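Local coordinates for 4-oxalocrotonate tautomerase family enzyme (PDB 6VVM), which belongs to the tautomerase superfamily and forms a trimer of identical subunits, each with two beta-alpha-beta units sharing one mixed sheet, at residues K77-S85 / S98-I106; P1-Q9 / P58-L68. All blocks are in the same frame, centred on the assembly; numbering follows the deposited sequence.

Contact 1 (K77-S85 / S98-I106); sequences KEALIAHLS and STRVMIKDI
The second beta-alpha-beta unit of this tautomerase-family chain closes here, where residues 77-85 of helix 74-92 pack over strand 100-106, the segment axes 8.6 Å apart at closest and their N-to-C directions 143° apart. Val101 and Ile103 rise from the strand beneath the helix. Ile81 spans both: its CG1 rests 3.9 Å from Val101 CG1 and 4.0 Å from Ile103 CD1. The outermost methyl of Ile103 also tucks against the CB of Lys77, and Leu80 meets it by CD2. Leu80 and Leu84 pack in turn on helix 13-31. Beyond CG the Lys77 chain is extended and runs to Asp105, which approaches from the opposite direction. Lys77 NZ reaches OD2 of Asp105 at 2.5 Å, a short salt bridge on the syn side, 26° out of the carboxylate plane. Asn49 of the second subunit donates to the same oxygen from its ND2. At the other end Ser85 has OG beside its own backbone N (chi1 -63°), which turns the hydroxyl back to donate to Ile81 O; the Ser85 amide reaches that oxygen from the other face of the carbonyl plane. One water donates both to Ser85 OG at 2.7 Å and to Thr99 O at 3.0 Å.

Contact 2 (P1-Q9 / P58-L68); sequences PTLEVYLPQ and PAALPVIIAIL
Six backbone hydrogen bonds tie Thr2, Glu4 and Tyr6 to Ile67, Ile65 and Val63, each pair exchanging two. Glu4 N to Ile65 O and Ile65 N to Glu4 O both measure 2.8 Å, whereas Val63 N to Tyr6 O, at the end of the ladder, is longer at 3.3 Å; the peptide bond between Leu61 and Pro62, one link earlier, is cis. CA-H...O contacts run between the bonds, among them Leu3 CA to Ile65 O. A water lies 2.9 Å from both Thr2 O and Ile65 O and can bridge the two carbonyls, though it has more acceptors in reach than protons to give.

The strands are antiparallel and form the middle of the four-stranded mixed sheet, so the pairing joins the chain's two beta-alpha-beta halves, the pattern of a fused tautomerase subunit.

Apolar packing differs on the two faces. On the helix-covered face, Leu3 lays CD2 on Ala66 CB at 3.6 Å, while Val5 runs alongside Ile64, CG2 facing CG1. At the strand end, Leu68 CD2 meets Pro1 CB at 3.7 Å. On the other face, which looks to the neighbouring subunits, Tyr6 has CG beside its own backbone N (chi1 -76°) and its ring leans along the partner strand: CE1 touches Ile65 CD1 at 3.9 Å, and Val63 O sits in the plane of the ring, off its edge. Glu4 extends on this face to Thr43 and, by a salt bridge, to Lys104 of the third subunit. Past the ladder, Leu61 CD1 presses on Leu7 C, and the side chains of Pro8 and Pro58 cross at about a right angle, with Pro8 CG 3.8 Å from Pro58 CB.

Overall arrangement
The centres of the two contacts lie about 10 Å apart, and strand 63-69 links them. Contact 2 pairs this strand with strand 2-8 in the middle of the mixed sheet; contact 1 covers its other neighbour, strand 100-106, with helix 74-92. Along the chain they come in series: contact 2 is complete at residue 68, before contact 1 opens within helix 74-92. They meet directly where Arg100 O probably accepts from Ile64 N and Ile106 N probably donates to Leu68 O, both at 2.8 Å. Strand 100-106 is outermost within the chain, but Arg100 and Val101 pair antiparallel with a strand of the second subunit, so the sheet runs on across that interface.

Contact 1 (K77-S85 / S98-I106)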
loop_
_atom_site.group_PDB
_atom_site.type_symbol
_atom_site.label_atom_id
_atom_site.label_comp_id
_atom_site.label_asym_id
_atom_site.label_seq_id
_atom_site.Cartn_x
_atom_site.Cartn_y
_atom_site.Cartn_z
ATOM N N LYS A 77 3.384 3.514 -19.479
ATOM C CA LYS A 77 3.788 2.823 -18.256
ATOM C C LYS A 77 5.257 2.418 -18.309
ATOM O O LYS A 77 5.968 2.512 -17.303
ATOM C CB LYS A 77 2.894 1.608 -18.039
ATOM C CG LYS A 77 1.444 1.958 -17.833
ATOM C CD LYS A 77 0.590 0.716 -17.584
ATOM C CE LYS A 77 -0.860 1.095 -17.304
ATOM N NZ LYS A 77 -1.710 -0.116 -17.215
ATOM N N GLU A 78 5.726 1.960 -19.471
ATOM C CA GLU A 78 7.148 1.664 -19.651
ATOM C C GLU A 78 8.006 2.896 -19.393
ATOM O O GLU A 78 9.056 2.810 -18.744
ATOM C CB GLU A 78 7.390 1.144 -21.068
ATOM C CG GLU A 78 8.790 0.642 -21.350
ATOM C CD GLU A 78 8.867 -0.071 -22.686
ATOM O OE1 GLU A 78 9.672 0.347 -23.537
ATOM O OE2 GLU A 78 8.100 -1.036 -22.892
ATOM N N ALA A 79 7.579 4.051 -19.910
ATOM C CA ALA A 79 8.321 5.285 -19.672
ATOM C C ALA A 79 8.271 5.673 -18.203
ATOM O O ALA A 79 9.284 6.095 -17.631
ATOM C CB ALA A 79 7.778 6.411 -20.555
ATOM N N LEU A 80 7.103 5.527 -17.577
ATOM C CA LEU A 80 6.988 5.774 -16.146
ATOM C C LEU A 80 7.965 4.905 -15.356
ATOM O O LEU A 80 8.694 5.413 -14.496
ATOM C CB LEU A 80 5.548 5.546 -15.684
ATOM C CG LEU A 80 5.266 5.955 -14.233
ATOM C CD1 LEU A 80 5.589 7.431 -13.960
ATOM C CD2 LEU A 80 3.834 5.640 -13.862
ATOM N N ILE A 81 8.011 3.599 -15.655
ATOM C CA ILE A 81 8.965 2.701 -14.991
ATOM C C ILE A 81 10.397 3.195 -15.186
ATOM O O ILE A 81 11.191 3.242 -14.240
ATOM C CB ILE A 81 8.801 1.258 -15.510
ATOM C CG1 ILE A 81 7.546 0.610 -14.911
ATOM C CG2 ILE A 81 10.047 0.423 -15.204
ATOM C CD1 ILE A 81 7.143 -0.689 -15.613
ATOM N N ALA A 82 10.745 3.585 -16.416
ATOM C CA ALA A 82 12.122 3.984 -16.689
ATOM C C ALA A 82 12.474 5.267 -15.943
ATOM O O ALA A 82 13.547 5.370 -15.342
ATOM C CB ALA A 82 12.323 4.156 -18.195
ATOM N N HIS A 83 11.565 6.244 -15.951
ATOM C CA HIS A 83 11.846 7.545 -15.349
ATOM C C HIS A 83 11.851 7.479 -13.829
ATOM O O HIS A 83 12.707 8.090 -13.184
ATOM C CB HIS A 83 10.819 8.576 -15.817
ATOM C CG HIS A 83 11.118 9.178 -17.159
ATOM N ND1 HIS A 83 11.690 10.425 -17.305
ATOM C CD2 HIS A 83 10.884 8.722 -18.415
ATOM C CE1 HIS A 83 11.806 10.705 -18.593
ATOM N NE2 HIS A 83 11.320 9.692 -19.287
ATOM N N LEU A 84 10.885 6.779 -13.229
ATOM C CA LEU A 84 10.876 6.675 -11.774
ATOM C C LEU A 84 12.116 5.940 -11.290
ATOM O O LEU A 84 12.740 6.344 -10.300
ATOM C CB LEU A 84 9.599 5.974 -11.290
ATOM C CG LEU A 84 8.239 6.676 -11.515
ATOM C CD1 LEU A 84 7.074 5.791 -10.998
ATOM C CD2 LEU A 84 8.205 8.040 -10.844
ATOM N N SER A 85 12.511 4.888 -12.015
ATOM C CA SER A 85 13.652 4.066 -11.623
ATOM C C SER A 85 14.942 4.877 -11.700
ATOM O O SER A 85 15.696 4.947 -10.725
ATOM C CB SER A 85 13.753 2.832 -12.523
ATOM O OG SER A 85 12.618 1.990 -12.401
ATOM N N SER A 98 18.868 -2.054 -8.577
ATOM C CA SER A 98 18.199 -2.297 -7.310
ATOM C C SER A 98 16.774 -1.752 -7.248
ATOM O O SER A 98 16.071 -2.055 -6.282
ATOM C CB SER A 98 19.018 -1.684 -6.170
ATOM O OG SER A 98 18.970 -0.259 -6.232
ATOM N N THR A 99 16.323 -0.967 -8.234
ATOM C CA THR A 99 15.021 -0.315 -8.147
ATOM C C THR A 99 13.897 -1.222 -8.646
ATOM O O THR A 99 14.058 -1.977 -9.612
ATOM C CB THR A 99 15.003 0.999 -8.938
ATOM O OG1 THR A 99 15.222 0.720 -10.320
ATOM C CG2 THR A 99 16.091 1.983 -8.440
ATOM N N ARG A 100 12.751 -1.131 -7.971
ATOM C CA ARG A 100 11.532 -1.852 -8.315
ATOM C C ARG A 100 10.398 -0.857 -8.474
ATOM O O ARG A 100 10.264 0.058 -7.660
ATOM C CB ARG A 100 11.143 -2.863 -7.218
ATOM C CG ARG A 100 12.142 -3.965 -6.955
ATOM C CD ARG A 100 12.374 -4.760 -8.204
ATOM N NE ARG A 100 12.871 -6.118 -7.951
ATOM C CZ ARG A 100 14.080 -6.399 -7.469
ATOM N NH1 ARG A 100 14.458 -7.660 -7.318
ATOM N NH2 ARG A 100 14.910 -5.424 -7.130
ATOM N N VAL A 101 9.568 -1.048 -9.502
ATOM C CA VAL A 101 8.374 -0.232 -9.702
ATOM C C VAL A 101 7.169 -1.144 -9.872
ATOM O O VAL A 101 7.223 -2.123 -10.623
ATOM C CB VAL A 101 8.501 0.699 -10.929
ATOM C CG1 VAL A 101 7.173 1.456 -11.160
ATOM C CG2 VAL A 101 9.670 1.664 -10.742
ATOM N N MET A 102 6.073 -0.803 -9.198
ATOM C CA MET A 102 4.821 -1.530 -9.348
ATOM C C MET A 102 3.694 -0.537 -9.580
ATOM O O MET A 102 3.506 0.397 -8.791
ATOM C CB MET A 102 4.540 -2.398 -8.110
ATOM C CG MET A 102 5.403 -3.631 -8.043
ATOM S SD MET A 102 5.995 -3.999 -6.381
ATOM C CE MET A 102 4.544 -3.826 -5.342
ATOM N N ILE A 103 2.968 -0.713 -10.679
ATOM C CA ILE A 103 1.929 0.224 -11.095
ATOM C C ILE A 103 0.571 -0.402 -10.844
ATOM O O ILE A 103 0.281 -1.490 -11.355
ATOM C CB ILE A 103 2.065 0.613 -12.577
ATOM C CG1 ILE A 103 3.410 1.312 -12.827
ATOM C CG2 ILE A 103 0.888 1.502 -12.994
ATOM C CD1 ILE A 103 3.673 1.602 -14.274
ATOM N N LYS A 104 -0.269 0.298 -10.087
ATOM C CA LYS A 104 -1.655 -0.093 -9.866
ATOM C C LYS A 104 -2.558 0.777 -10.732
ATOM O O LYS A 104 -2.517 2.009 -10.635
ATOM C CB LYS A 104 -2.043 0.042 -8.396
ATOM C CG LYS A 104 -1.483 -1.051 -7.496
ATOM C CD LYS A 104 -1.657 -0.703 -6.030
ATOM C CE LYS A 104 -2.893 -1.353 -5.435
ATOM N NZ LYS A 104 -2.538 -2.140 -4.209
ATOM N N ASP A 105 -3.355 0.135 -11.582
ATOM C CA ASP A 105 -4.387 0.801 -12.364
ATOM C C ASP A 105 -5.698 0.783 -11.587
ATOM O O ASP A 105 -6.109 -0.274 -11.100
ATOM C CB ASP A 105 -4.575 0.096 -13.704
ATOM C CG ASP A 105 -3.365 0.229 -14.600
ATOM O OD1 ASP A 105 -2.947 1.373 -14.834
ATOM O OD2 ASP A 105 -2.830 -0.805 -15.051
ATOM N N ILE A 106 -6.347 1.938 -11.473
ATOM C CA ILE A 106 -7.614 2.076 -10.754
ATOM C C ILE A 106 -8.697 2.428 -11.773
ATOM O O ILE A 106 -8.608 3.480 -12.416
ATOM C CB ILE A 106 -7.534 3.152 -9.651
ATOM C CG1 ILE A 106 -6.360 2.890 -8.704
ATOM C CG2 ILE A 106 -8.859 3.242 -8.854
ATOM C CD1 ILE A 106 -6.468 1.599 -7.873
HETATM O O HOH W 1 12.695 -0.687 -11.951
#

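Contact 2 (P1-Q9 / P58-L68)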
loop_
_atom_site.group_PDB
_atom_site.type_symbol
_atom_site.label_atom_id
_atom_site.label_comp_id
_atom_site.label_asym_id
_atom_site.label_seq_id
_atom_site.Cartn_x
_atom_site.Cartn_y
_atom_site.Cartn_z
ATOM N N PRO A 1 -1.713 11.128 -9.940
ATOM C CA PRO A 1 -1.020 9.916 -9.486
ATOM C C PRO A 1 -0.602 10.009 -8.028
ATOM O O PRO A 1 -0.283 11.099 -7.532
ATOM C CB PRO A 1 0.224 9.844 -10.395
ATOM C CG PRO A 1 -0.044 10.759 -11.518
ATOM C CD PRO A 1 -0.950 11.835 -10.981
ATOM N N THR A 2 -0.608 8.866 -7.346
ATOM C CA THR A 2 -0.111 8.759 -5.985
ATOM C C THR A 2 1.076 7.806 -5.998
ATOM O O THR A 2 0.928 6.637 -6.365
ATOM C CB THR A 2 -1.187 8.248 -5.018
ATOM O OG1 THR A 2 -2.305 9.147 -4.984
ATOM C CG2 THR A 2 -0.601 8.117 -3.623
ATOM N N LEU A 3 2.246 8.307 -5.620
ATOM C CA LEU A 3 3.456 7.503 -5.551
ATOM C C LEU A 3 3.797 7.210 -4.097
ATOM O O LEU A 3 3.693 8.084 -3.231
ATOM C CB LEU A 3 4.645 8.204 -6.217
ATOM C CG LEU A 3 4.426 8.864 -7.578
ATOM C CD1 LEU A 3 5.766 9.317 -8.131
ATOM C CD2 LEU A 3 3.733 7.875 -8.526
ATOM N N GLU A 4 4.232 5.984 -3.830
ATOM C CA GLU A 4 4.731 5.636 -2.508
ATOM C C GLU A 4 6.102 5.017 -2.704
ATOM O O GLU A 4 6.245 4.050 -3.460
ATOM C CB GLU A 4 3.783 4.684 -1.751
ATOM C CG GLU A 4 4.440 4.134 -0.472
ATOM C CD GLU A 4 3.511 3.423 0.500
ATOM O OE1 GLU A 4 2.433 2.926 0.094
ATOM O OE2 GLU A 4 3.883 3.365 1.697
ATOM N N VAL A 5 7.115 5.600 -2.067
ATOM C CA VAL A 5 8.476 5.100 -2.154
ATOM C C VAL A 5 8.863 4.478 -0.819
ATOM O O VAL A 5 8.876 5.154 0.218
ATOM C CB VAL A 5 9.467 6.202 -2.551
ATOM C CG1 VAL A 5 10.831 5.593 -2.783
ATOM C CG2 VAL A 5 8.968 6.918 -3.794
ATOM N N TYR A 6 9.192 3.197 -0.853
ATOM C CA TYR A 6 9.831 2.518 0.268
ATOM C C TYR A 6 11.339 2.736 0.187
ATOM O O TYR A 6 11.979 2.360 -0.808
ATOM C CB TYR A 6 9.493 1.035 0.245
ATOM C CG TYR A 6 8.091 0.747 0.711
ATOM C CD1 TYR A 6 7.017 0.808 -0.169
ATOM C CD2 TYR A 6 7.840 0.432 2.035
ATOM C CE1 TYR A 6 5.737 0.543 0.255
ATOM C CE2 TYR A 6 6.566 0.159 2.475
ATOM C CZ TYR A 6 5.518 0.213 1.587
ATOM O OH TYR A 6 4.254 -0.064 2.045
ATOM N N LEU A 7 11.894 3.380 1.205
ATOM C CA LEU A 7 13.311 3.707 1.239
ATOM C C LEU A 7 13.840 3.512 2.652
ATOM O O LEU A 7 13.065 3.456 3.613
ATOM C CB LEU A 7 13.571 5.140 0.737
ATOM C CG LEU A 7 13.227 6.374 1.579
ATOM C CD1 LEU A 7 13.634 7.642 0.817
ATOM C CD2 LEU A 7 11.738 6.429 1.936
ATOM N N PRO A 8 15.147 3.343 2.809
ATOM C CA PRO A 8 15.710 3.179 4.147
ATOM C C PRO A 8 15.825 4.517 4.861
ATOM O O PRO A 8 15.774 5.583 4.250
ATOM C CB PRO A 8 17.099 2.584 3.887
ATOM C CG PRO A 8 17.166 2.308 2.403
ATOM C CD PRO A 8 16.180 3.227 1.762
ATOM N N GLN A 9 15.993 4.432 6.178
ATOM C CA GLN A 9 16.294 5.599 7.001
ATOM C C GLN A 9 17.664 6.167 6.650
ATOM O O GLN A 9 18.496 5.514 6.012
ATOM C CB GLN A 9 16.279 5.238 8.493
ATOM C CG GLN A 9 14.920 4.906 9.069
ATOM C CD GLN A 9 15.001 4.355 10.487
ATOM O OE1 GLN A 9 16.007 3.759 10.892
ATOM N NE2 GLN A 9 13.938 4.549 11.247
ATOM N N PRO A 58 19.088 -2.889 3.852
ATOM C CA PRO A 58 18.518 -1.779 3.075
ATOM C C PRO A 58 18.644 -1.959 1.572
ATOM O O PRO A 58 17.985 -1.227 0.822
ATOM C CB PRO A 58 19.333 -0.569 3.549
ATOM C CG PRO A 58 20.641 -1.147 3.943
ATOM C CD PRO A 58 20.308 -2.489 4.574
ATOM N N ALA A 59 19.466 -2.906 1.113
ATOM C CA ALA A 59 19.642 -3.177 -0.309
ATOM C C ALA A 59 18.366 -3.641 -1.003
ATOM O O ALA A 59 18.353 -3.724 -2.234
ATOM C CB ALA A 59 20.729 -4.237 -0.497
ATOM N N ALA A 60 17.309 -3.964 -0.259
ATOM C CA ALA A 60 16.059 -4.376 -0.884
ATOM C C ALA A 60 15.346 -3.218 -1.560
ATOM O O ALA A 60 14.517 -3.449 -2.447
ATOM C CB ALA A 60 15.122 -4.997 0.149
ATOM N N LEU A 61 15.644 -1.995 -1.144
ATOM C CA LEU A 61 14.989 -0.775 -1.567
ATOM C C LEU A 61 15.850 -0.068 -2.602
ATOM O O LEU A 61 17.054 -0.323 -2.695
ATOM C CB LEU A 61 14.747 0.115 -0.341
ATOM C CG LEU A 61 13.940 -0.651 0.734
ATOM C CD1 LEU A 61 13.490 0.240 1.871
ATOM C CD2 LEU A 61 12.741 -1.364 0.133
ATOM N N PRO A 62 15.270 0.841 -3.402
ATOM C CA PRO A 62 13.886 1.338 -3.291
ATOM C C PRO A 62 12.811 0.589 -4.087
ATOM O O PRO A 62 13.062 0.075 -5.170
ATOM C CB PRO A 62 14.001 2.773 -3.805
ATOM C CG PRO A 62 15.097 2.715 -4.826
ATOM C CD PRO A 62 16.018 1.540 -4.466
ATOM N N VAL A 63 11.607 0.552 -3.523
ATOM C CA VAL A 63 10.422 0.025 -4.189
ATOM C C VAL A 63 9.441 1.179 -4.345
ATOM O O VAL A 63 9.105 1.849 -3.365
ATOM C CB VAL A 63 9.791 -1.132 -3.401
ATOM C CG1 VAL A 63 8.446 -1.535 -4.025
ATOM C CG2 VAL A 63 10.765 -2.320 -3.340
ATOM N N ILE A 64 9.014 1.436 -5.573
ATOM C CA ILE A 64 8.085 2.526 -5.856
ATOM C C ILE A 64 6.762 1.921 -6.289
ATOM O O ILE A 64 6.713 1.154 -7.258
ATOM C CB ILE A 64 8.624 3.478 -6.935
ATOM C CG1 ILE A 64 10.017 4.013 -6.577
ATOM C CG2 ILE A 64 7.660 4.637 -7.100
ATOM C CD1 ILE A 64 11.198 3.239 -7.227
ATOM N N ILE A 65 5.689 2.270 -5.584
ATOM C CA ILE A 65 4.339 1.934 -6.004
ATOM C C ILE A 65 3.709 3.186 -6.588
ATOM O O ILE A 65 3.702 4.244 -5.942
ATOM C CB ILE A 65 3.509 1.388 -4.832
ATOM C CG1 ILE A 65 4.176 0.137 -4.257
ATOM C CG2 ILE A 65 2.074 1.113 -5.263
ATOM C CD1 ILE A 65 3.632 -0.279 -2.898
ATOM N N ALA A 66 3.204 3.073 -7.811
ATOM C CA ALA A 66 2.582 4.183 -8.524
ATOM C C ALA A 66 1.141 3.814 -8.818
ATOM O O ALA A 66 0.883 2.828 -9.517
ATOM C CB ALA A 66 3.325 4.498 -9.825
ATOM N N ILE A 67 0.213 4.608 -8.296
ATOM C CA ILE A 67 -1.214 4.373 -8.450
ATOM C C ILE A 67 -1.776 5.380 -9.442
ATOM O O ILE A 67 -1.720 6.594 -9.205
ATOM C CB ILE A 67 -1.937 4.463 -7.104
ATOM C CG1 ILE A 67 -1.306 3.450 -6.139
ATOM C CG2 ILE A 67 -3.427 4.223 -7.302
ATOM C CD1 ILE A 67 -1.993 3.338 -4.796
ATOM N N LEU A 68 -2.337 4.868 -10.538
ATOM C CA LEU A 68 -2.828 5.669 -11.658
ATOM C C LEU A 68 -4.283 5.337 -11.941
ATOM O O LEU A 68 -4.705 4.192 -11.769
ATOM C CB LEU A 68 -2.030 5.385 -12.933
ATOM C CG LEU A 68 -0.505 5.401 -12.867
ATOM C CD1 LEU A 68 0.069 4.928 -14.195
ATOM C CD2 LEU A 68 -0.036 6.803 -12.555
HETATM O O HOH W 2 1.311 4.666 -4.322
#